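Local coordinates for putative cell wall hydrolase phosphatase-associated protein (Clostridioides difficile, PDB 7CFL) that acts as an autolysin, its NlpC/P60 catalytic domain, the part held in this chain, probably cutting cell-wall peptides as a cysteine-type endopeptidase, at residues T23-P28 with K115-S120; G74-G79 with V132-V137; G43-V48 with V55-V60. All coordinates share one frame; numbering follows the deposited sequence.

Overall arrangement
Leaving helix 13-22, the chain runs straight into 23-28, the first half of contact 1, which closes only when 115-120 arrives 87 residues later. Inside that long loop lies contact 3, where helix 41-53 is met by the loop that follows it, 55-60. Contact 2 opens next, at 74-79, and crosses contact 1: its second half, 132-137, running just past the end of strand 131-136, comes after contact 1 has closed. Contacts 1 and 2, on opposite sides of the chain's centre, both reach the same antiparallel sheet. Contact 3 touches both, through F44 against V117 and L24 and through I57 against V137, so helix 41-53 and its following loop link contact 1 to the C-terminal end of strand 131-136.

Contact 1: T23-P28 with K115-S120; sequences TLLGKP and KKVTIS
G26 and V117 open a pair of backbone hydrogen bonds: G26 N donates to V117 O at 2.9 Å, and V117 N in turn donates to K27 O, also at 2.9 Å. Beyond them P28 and K116 form a single beta bridge. The 23-28 backbone presents these groups through a type II turn from L24 to K27, with G26 at the third position, where a positive phi (92°) is easily reached by a residue without a side chain. K27 O receives more than one donor, since K116 CA lies 3.1 Å from it in a CA-H...O contact.

V117 is the central side chain. Its branched isopropyl group points at the turn and rests on the carbonyl oxygen of L24, with V117 CB 3.3 Å from L24 O and both methyls also close; the same oxygen accepts the turn's own hydrogen bond from K27 N. CG1, anti to the backbone N (chi1 176°), reaches on to the CA of L25. L25 CD2 lies 3.9 Å from T118 CA and 4.1 Å from I119 CG1, a small apolar patch suited to flexible aliphatic chains near the surface. K116 uses only its aliphatic part here: CB packs near K27 O and CD approaches G26 CA at 4.1 Å, while the ammonium leads away from the turn.

The chain turns a corner at V117 before entering edge strand 118-121, which pairs with strand 105-110. V117 and L25 both touch I107 of that strand, V117 also meets F39 and F44, and L24 packs on F44, Y47 and V48, so the loop after helix 13-22 is joined to both the sheet edge and helix 41-53.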
loop_
_atom_site.group_PDB
_atom_site.type_symbol
_atom_site.label_atom_id
_atom_site.label_comp_id
_atom_site.label_asym_id
_atom_site.label_seq_id
_atom_site.Cartn_x
_atom_site.Cartn_y
_atom_site.Cartn_z
ATOM N N THR A 23 10.484 -4.102 8.421
ATOM C CA THR A 23 11.161 -5.408 8.699
ATOM C C THR A 23 10.987 -6.332 7.489
ATOM O O THR A 23 11.784 -7.291 7.368
ATOM C CB THR A 23 10.679 -6.165 9.946
ATOM O OG1 THR A 23 9.343 -6.660 9.825
ATOM C CG2 THR A 23 10.810 -5.380 11.229
ATOM N N LEU A 24 9.982 -6.094 6.646
ATOM C CA LEU A 24 9.668 -6.960 5.484
ATOM C C LEU A 24 10.327 -6.442 4.201
ATOM O O LEU A 24 10.039 -7.032 3.129
ATOM C CB LEU A 24 8.152 -7.080 5.340
ATOM C CG LEU A 24 7.379 -7.573 6.563
ATOM C CD1 LEU A 24 5.891 -7.471 6.324
ATOM C CD2 LEU A 24 7.735 -9.013 6.906
ATOM N N LEU A 25 11.075 -5.321 4.247
ATOM C CA LEU A 25 11.823 -4.793 3.072
ATOM C C LEU A 25 12.626 -5.931 2.446
ATOM O O LEU A 25 13.262 -6.688 3.204
ATOM C CB LEU A 25 12.751 -3.631 3.457
ATOM C CG LEU A 25 12.044 -2.276 3.593
ATOM C CD1 LEU A 25 12.885 -1.290 4.378
ATOM C CD2 LEU A 25 11.705 -1.704 2.228
ATOM N N GLY A 26 12.541 -6.050 1.119
ATOM C CA GLY A 26 13.335 -7.005 0.334
ATOM C C GLY A 26 12.609 -8.323 0.152
ATOM O O GLY A 26 13.168 -9.183 -0.583
ATOM N N LYS A 27 11.453 -8.526 0.809
ATOM C CA LYS A 27 10.727 -9.828 0.734
ATOM C C LYS A 27 10.079 -9.905 -0.641
ATOM O O LYS A 27 9.613 -8.896 -1.158
ATOM C CB LYS A 27 9.736 -9.991 1.882
ATOM C CG LYS A 27 10.405 -10.098 3.255
ATOM C CD LYS A 27 9.651 -10.906 4.256
ATOM C CE LYS A 27 10.267 -12.265 4.470
ATOM N NZ LYS A 27 11.496 -12.172 5.286
ATOM N N PRO A 28 10.077 -11.074 -1.312
ATOM C CA PRO A 28 9.692 -11.142 -2.725
ATOM C C PRO A 28 8.200 -10.928 -3.015
ATOM O O PRO A 28 7.366 -11.292 -2.183
ATOM C CB PRO A 28 10.101 -12.573 -3.126
ATOM C CG PRO A 28 9.959 -13.330 -1.837
ATOM C CD PRO A 28 10.505 -12.386 -0.794
ATOM N N LYS A 115 10.339 -6.358 -7.873
ATOM C CA LYS A 115 9.598 -7.594 -7.497
ATOM C C LYS A 115 9.853 -7.931 -6.024
ATOM O O LYS A 115 10.139 -9.100 -5.684
ATOM C CB LYS A 115 10.006 -8.736 -8.439
ATOM C CG LYS A 115 9.408 -8.628 -9.829
ATOM C CD LYS A 115 7.898 -8.513 -9.783
ATOM C CE LYS A 115 7.195 -9.025 -11.016
ATOM N NZ LYS A 115 6.112 -9.962 -10.638
ATOM N N LYS A 116 9.781 -6.937 -5.159
ATOM C CA LYS A 116 10.023 -7.114 -3.711
ATOM C C LYS A 116 9.381 -5.942 -2.970
ATOM O O LYS A 116 9.164 -4.900 -3.599
ATOM C CB LYS A 116 11.525 -7.186 -3.419
ATOM C CG LYS A 116 12.309 -5.927 -3.780
ATOM C CD LYS A 116 13.828 -6.018 -3.635
ATOM C CE LYS A 116 14.427 -7.312 -4.140
ATOM N NZ LYS A 116 15.896 -7.206 -4.290
ATOM N N VAL A 117 9.159 -6.114 -1.676
ATOM C CA VAL A 117 8.762 -5.011 -0.755
ATOM C C VAL A 117 9.865 -3.954 -0.819
ATOM O O VAL A 117 11.082 -4.264 -0.562
ATOM C CB VAL A 117 8.535 -5.505 0.679
ATOM C CG1 VAL A 117 8.218 -4.360 1.620
ATOM C CG2 VAL A 117 7.458 -6.570 0.751
ATOM N N THR A 118 9.469 -2.725 -1.130
ATOM C CA THR A 118 10.423 -1.637 -1.406
ATOM C C THR A 118 9.717 -0.336 -1.048
ATOM O O THR A 118 8.515 -0.364 -0.692
ATOM C CB THR A 118 10.902 -1.612 -2.865
ATOM O OG1 THR A 118 11.997 -0.702 -2.953
ATOM C CG2 THR A 118 9.844 -1.188 -3.863
ATOM N N ILE A 119 10.466 0.735 -1.199
ATOM C CA ILE A 119 9.951 2.109 -0.937
ATOM C C ILE A 119 9.998 2.898 -2.248
ATOM O O ILE A 119 11.058 2.888 -2.928
ATOM C CB ILE A 119 10.757 2.750 0.203
ATOM C CG1 ILE A 119 10.400 2.115 1.550
ATOM C CG2 ILE A 119 10.544 4.261 0.225
ATOM C CD1 ILE A 119 11.389 2.409 2.645
ATOM N N SER A 120 8.899 3.583 -2.570
ATOM C CA SER A 120 8.736 4.406 -3.790
ATOM C C SER A 120 8.014 5.688 -3.373
ATOM O O SER A 120 7.428 5.695 -2.265
ATOM C CB SER A 120 7.962 3.712 -4.870
ATOM O OG SER A 120 8.460 2.412 -5.116
#

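Contact 2: G74-G79 with V132-V137; sequences GDLRSG and VNARRV
The guanidinium groups of R77 and R136 lie flat on one another, their centres 4.0 Å apart and their planes within 11° of parallel. R136 NH1 sits over the centre of the R77 group, whereas R77 NE covers the R136 group nearer its rim. The two side chains cross at about a right angle, and the extended R77 chain also brings its methylenes against the R136 guanidinium, with R77 CG 3.5 Å from R136 NH2.

D75 serves the same arginine twice. Its carbonyl oxygen lies at the edge of the R136 guanidinium, in plane, and takes a weak hydrogen bond from R136 NH2 (3.1 Å between NH2 and D75 O, 130° at the hydrogen). Its carboxylate, steeply tilted to the guanidinium plane, makes a long salt bridge, D75 OD1 to R136 NH2 at 3.6 Å. A bend at chi3 (-63°) turns NE off the line of the R136 chain. L76 CD2 packs on A134 CB at 3.6 Å; the small alanine lets the leucine come close to strand 131-136. At the far end a water bridges G79 O to V137 N.

Outside this shell, D80 OD2 forms a salt bridge with R136 NH2 and also accepts the backbone N-H of R77, so one carboxylate oxygen holds the R136 guanidinium and the backbone of R77. L76 also touches V82 of strand 81-84 and I122 of a loop.

Two like charges stacked so closely would be expected to repel; the carboxylates of D75 and D80 probably offset that cost, leaving the flat faces to pack and joining the 74-79 loop to strand 131-136.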
loop_
_atom_site.group_PDB
_atom_site.type_symbol
_atom_site.label_atom_id
_atom_site.label_comp_id
_atom_site.label_asym_id
_atom_site.label_seq_id
_atom_site.Cartn_x
_atom_site.Cartn_y
_atom_site.Cartn_z
ATOM N N GLY A 74 -3.538 15.714 -0.263
ATOM C CA GLY A 74 -2.796 16.728 0.514
ATOM C C GLY A 74 -2.780 16.500 2.033
ATOM O O GLY A 74 -1.955 17.150 2.712
ATOM N N ASP A 75 -3.645 15.630 2.569
ATOM C CA ASP A 75 -3.849 15.354 4.022
ATOM C C ASP A 75 -3.284 13.976 4.408
ATOM O O ASP A 75 -3.591 13.513 5.527
ATOM C CB ASP A 75 -5.340 15.374 4.371
ATOM C CG ASP A 75 -5.664 15.386 5.863
ATOM O OD1 ASP A 75 -6.411 14.438 6.311
ATOM O OD2 ASP A 75 -5.189 16.340 6.570
ATOM N N LEU A 76 -2.506 13.322 3.547
ATOM C CA LEU A 76 -1.932 11.977 3.870
ATOM C C LEU A 76 -1.113 12.040 5.159
ATOM O O LEU A 76 -0.320 12.994 5.333
ATOM C CB LEU A 76 -1.067 11.509 2.710
ATOM C CG LEU A 76 -1.835 10.970 1.508
ATOM C CD1 LEU A 76 -0.908 10.744 0.322
ATOM C CD2 LEU A 76 -2.527 9.664 1.865
ATOM N N ARG A 77 -1.263 11.003 5.988
ATOM C CA ARG A 77 -0.568 10.796 7.280
ATOM C C ARG A 77 0.104 9.424 7.200
ATOM O O ARG A 77 -0.429 8.589 6.444
ATOM C CB ARG A 77 -1.539 10.744 8.465
ATOM C CG ARG A 77 -2.116 12.086 8.888
ATOM C CD ARG A 77 -2.937 11.816 10.135
ATOM N NE ARG A 77 -3.970 12.803 10.388
ATOM C CZ ARG A 77 -4.896 12.690 11.339
ATOM N NH1 ARG A 77 -5.793 13.648 11.500
ATOM N NH2 ARG A 77 -4.930 11.622 12.124
ATOM N N SER A 78 1.205 9.237 7.921
ATOM C CA SER A 78 1.846 7.910 8.155
ATOM C C SER A 78 0.771 6.873 8.450
ATOM O O SER A 78 -0.086 7.140 9.313
ATOM C CB SER A 78 2.794 8.021 9.298
ATOM O OG SER A 78 3.714 9.055 9.041
ATOM N N GLY A 79 0.795 5.745 7.748
ATOM C CA GLY A 79 -0.122 4.626 8.019
ATOM C C GLY A 79 -1.358 4.647 7.133
ATOM O O GLY A 79 -2.084 3.660 7.121
ATOM N N VAL A 132 -5.257 7.291 -7.244
ATOM C CA VAL A 132 -6.753 7.267 -7.247
ATOM C C VAL A 132 -7.285 7.945 -5.984
ATOM O O VAL A 132 -8.022 8.956 -6.121
ATOM C CB VAL A 132 -7.335 5.858 -7.431
ATOM C CG1 VAL A 132 -8.859 5.869 -7.267
ATOM C CG2 VAL A 132 -6.931 5.285 -8.784
ATOM N N ASN A 133 -6.979 7.407 -4.818
ATOM C CA ASN A 133 -7.557 7.808 -3.518
ATOM C C ASN A 133 -6.688 7.271 -2.381
ATOM O O ASN A 133 -5.654 6.588 -2.627
ATOM C CB ASN A 133 -9.020 7.381 -3.374
ATOM C CG ASN A 133 -9.267 5.913 -3.080
ATOM O OD1 ASN A 133 -8.406 5.070 -3.316
ATOM N ND2 ASN A 133 -10.456 5.620 -2.588
ATOM N N ALA A 134 -7.125 7.556 -1.165
ATOM C CA ALA A 134 -6.434 7.153 0.059
ATOM C C ALA A 134 -7.476 6.835 1.118
ATOM O O ALA A 134 -8.586 7.387 1.053
ATOM C CB ALA A 134 -5.488 8.236 0.457
ATOM N N ARG A 135 -7.112 5.990 2.073
ATOM C CA ARG A 135 -7.975 5.586 3.198
ATOM C C ARG A 135 -7.161 5.525 4.495
ATOM O O ARG A 135 -5.990 5.048 4.474
ATOM C CB ARG A 135 -8.609 4.224 2.933
ATOM C CG ARG A 135 -9.573 4.186 1.767
ATOM C CD ARG A 135 -10.875 4.868 2.095
ATOM N NE ARG A 135 -11.768 4.766 0.962
ATOM C CZ ARG A 135 -12.981 5.329 0.892
ATOM N NH1 ARG A 135 -13.498 5.965 1.929
ATOM N NH2 ARG A 135 -13.708 5.175 -0.193
ATOM N N ARG A 136 -7.778 6.013 5.572
ATOM C CA ARG A 136 -7.259 5.986 6.955
ATOM C C ARG A 136 -7.984 4.847 7.677
ATOM O O ARG A 136 -9.232 4.832 7.688
ATOM C CB ARG A 136 -7.438 7.352 7.622
ATOM C CG ARG A 136 -6.772 7.429 8.984
ATOM C CD ARG A 136 -6.660 8.888 9.389
ATOM N NE ARG A 136 -5.799 9.529 8.410
ATOM C CZ ARG A 136 -5.893 10.796 8.002
ATOM N NH1 ARG A 136 -6.833 11.597 8.467
ATOM N NH2 ARG A 136 -5.054 11.252 7.097
ATOM N N VAL A 137 -7.209 3.842 8.100
ATOM C CA VAL A 137 -7.751 2.648 8.813
ATOM C C VAL A 137 -7.333 2.621 10.298
ATOM O O VAL A 137 -7.817 1.715 11.032
ATOM C CB VAL A 137 -7.334 1.372 8.054
ATOM C CG1 VAL A 137 -7.971 1.319 6.676
ATOM C CG2 VAL A 137 -5.825 1.236 7.934
HETATM O O HOH W 1 -4.442 4.399 8.369
#

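Contact 3: G43-V48 with V55-V60; sequences GFTQYV and VSIPRV
Q46 and R59 cross at about a right angle, amide and guanidinium planes 60° apart, with Q46 OE1 lying 3.7 Å from R59 CD. The other branch of the amide does the bonding: Q46 NE2 donates to I57 O over 3.0 Å, nearly straight (168°), with the acceptor in the plane of the amide. A long, extended side chain suits this reach from helix to loop. I57 packs its CD1 against the helix backbone, 3.6 Å from Q46 N, and crosses T45 at about a right angle; the T45 hydroxyl has its polar partners in Q64 and S42.

Chi2 (58°) bends the R59 chain at CD. One face of its guanidinium lies over G43 CA, which stands 3.5 Å from the plane, offset toward the rim; a glycine there leaves room for the flat group. D40 OD1 takes both R59 NH1 and G43 N, and E34 pairs with R59 NE. A water bridges Q46 O, V55 O and I57 N.

R59 also stands about 3 Å from a bound citrate, probably from the crystallisation liquor. In NlpC/P60 peptidases the nucleophilic cysteine begins the helix equivalent to 41-53, so this helix-to-loop join is consistent with a place beside the active-site cleft.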
loop_
_atom_site.group_PDB
_atom_site.type_symbol
_atom_site.label_atom_id
_atom_site.label_comp_id
_atom_site.label_asym_id
_atom_site.label_seq_id
_atom_site.Cartn_x
_atom_site.Cartn_y
_atom_site.Cartn_z
ATOM N N GLY A 43 -1.927 -8.072 -0.355
ATOM C CA GLY A 43 -1.603 -9.071 0.678
ATOM C C GLY A 43 -0.628 -8.510 1.696
ATOM O O GLY A 43 -0.743 -8.850 2.894
ATOM N N PHE A 44 0.277 -7.643 1.237
ATOM C CA PHE A 44 1.267 -6.937 2.070
ATOM C C PHE A 44 0.545 -5.995 3.011
ATOM O O PHE A 44 0.765 -6.012 4.229
ATOM C CB PHE A 44 2.229 -6.141 1.196
ATOM C CG PHE A 44 3.239 -5.336 1.968
ATOM C CD1 PHE A 44 4.241 -5.945 2.708
ATOM C CD2 PHE A 44 3.174 -3.950 1.948
ATOM C CE1 PHE A 44 5.164 -5.182 3.412
ATOM C CE2 PHE A 44 4.096 -3.195 2.654
ATOM C CZ PHE A 44 5.098 -3.808 3.371
ATOM N N THR A 45 -0.289 -5.124 2.459
ATOM C CA THR A 45 -1.017 -4.176 3.342
ATOM C C THR A 45 -1.915 -4.933 4.327
ATOM O O THR A 45 -1.873 -4.603 5.519
ATOM C CB THR A 45 -1.767 -3.115 2.545
ATOM O OG1 THR A 45 -2.713 -3.708 1.658
ATOM C CG2 THR A 45 -0.812 -2.251 1.766
ATOM N N GLN A 46 -2.681 -5.941 3.877
ATOM C CA GLN A 46 -3.495 -6.750 4.815
ATOM C C GLN A 46 -2.606 -7.306 5.935
ATOM O O GLN A 46 -3.019 -7.254 7.101
ATOM C CB GLN A 46 -4.280 -7.849 4.100
ATOM C CG GLN A 46 -5.425 -8.389 4.937
ATOM C CD GLN A 46 -6.066 -9.585 4.291
ATOM O OE1 GLN A 46 -5.380 -10.584 4.015
ATOM N NE2 GLN A 46 -7.369 -9.541 4.135
ATOM N N TYR A 47 -1.522 -8.010 5.587
ATOM C CA TYR A 47 -0.664 -8.699 6.573
ATOM C C TYR A 47 -0.062 -7.700 7.575
ATOM O O TYR A 47 -0.091 -7.920 8.827
ATOM C CB TYR A 47 0.432 -9.445 5.824
ATOM C CG TYR A 47 1.385 -10.186 6.729
ATOM C CD1 TYR A 47 1.073 -11.439 7.253
ATOM C CD2 TYR A 47 2.629 -9.655 7.023
ATOM C CE1 TYR A 47 1.971 -12.115 8.065
ATOM C CE2 TYR A 47 3.534 -10.311 7.827
ATOM C CZ TYR A 47 3.212 -11.558 8.336
ATOM O OH TYR A 47 4.129 -12.202 9.106
ATOM N N VAL A 48 0.428 -6.566 7.055
ATOM C CA VAL A 48 1.071 -5.540 7.918
ATOM C C VAL A 48 0.008 -5.035 8.907
ATOM O O VAL A 48 0.318 -4.952 10.097
ATOM C CB VAL A 48 1.673 -4.389 7.081
ATOM C CG1 VAL A 48 1.897 -3.124 7.919
ATOM C CG2 VAL A 48 2.944 -4.819 6.368
ATOM N N VAL A 55 -5.589 -4.604 12.929
ATOM C CA VAL A 55 -6.628 -3.961 12.085
ATOM C C VAL A 55 -6.849 -4.879 10.888
ATOM O O VAL A 55 -5.837 -5.239 10.218
ATOM C CB VAL A 55 -6.182 -2.563 11.666
ATOM C CG1 VAL A 55 -6.929 -2.087 10.440
ATOM C CG2 VAL A 55 -6.296 -1.610 12.838
ATOM N N SER A 56 -8.107 -5.250 10.675
ATOM C CA SER A 56 -8.574 -6.085 9.546
ATOM C C SER A 56 -8.961 -5.182 8.382
ATOM O O SER A 56 -9.889 -4.332 8.556
ATOM C CB SER A 56 -9.725 -6.967 9.947
ATOM O OG SER A 56 -9.360 -7.811 11.035
ATOM N N ILE A 57 -8.276 -5.321 7.248
ATOM C CA ILE A 57 -8.696 -4.656 5.977
ATOM C C ILE A 57 -9.021 -5.733 4.947
ATOM O O ILE A 57 -8.549 -6.900 5.075
ATOM C CB ILE A 57 -7.634 -3.655 5.480
ATOM C CG1 ILE A 57 -6.440 -4.352 4.831
ATOM C CG2 ILE A 57 -7.229 -2.701 6.609
ATOM C CD1 ILE A 57 -5.287 -3.453 4.457
ATOM N N PRO A 58 -9.782 -5.368 3.894
ATOM C CA PRO A 58 -10.081 -6.279 2.786
ATOM C C PRO A 58 -8.842 -6.861 2.107
ATOM O O PRO A 58 -7.760 -6.321 2.203
ATOM C CB PRO A 58 -10.839 -5.410 1.769
ATOM C CG PRO A 58 -11.503 -4.348 2.632
ATOM C CD PRO A 58 -10.507 -4.088 3.742
ATOM N N ARG A 59 -9.044 -8.011 1.456
ATOM C CA ARG A 59 -7.951 -8.746 0.778
ATOM C C ARG A 59 -7.428 -8.005 -0.447
ATOM O O ARG A 59 -6.196 -7.933 -0.528
ATOM C CB ARG A 59 -8.392 -10.154 0.395
ATOM C CG ARG A 59 -7.337 -10.949 -0.368
ATOM C CD ARG A 59 -6.041 -11.079 0.409
ATOM N NE ARG A 59 -4.978 -11.779 -0.295
ATOM C CZ ARG A 59 -4.127 -11.239 -1.176
ATOM N NH1 ARG A 59 -4.198 -9.950 -1.514
ATOM N NH2 ARG A 59 -3.181 -12.006 -1.701
ATOM N N VAL A 60 -8.286 -7.496 -1.351
ATOM C CA VAL A 60 -7.792 -6.991 -2.671
ATOM C C VAL A 60 -7.790 -5.459 -2.665
ATOM O O VAL A 60 -8.591 -4.848 -1.922
ATOM C CB VAL A 60 -8.544 -7.568 -3.887
ATOM C CG1 VAL A 60 -8.470 -9.089 -3.914
ATOM C CG2 VAL A 60 -9.977 -7.099 -3.952
HETATM O O HOH W 2 -5.617 -6.685 7.894
#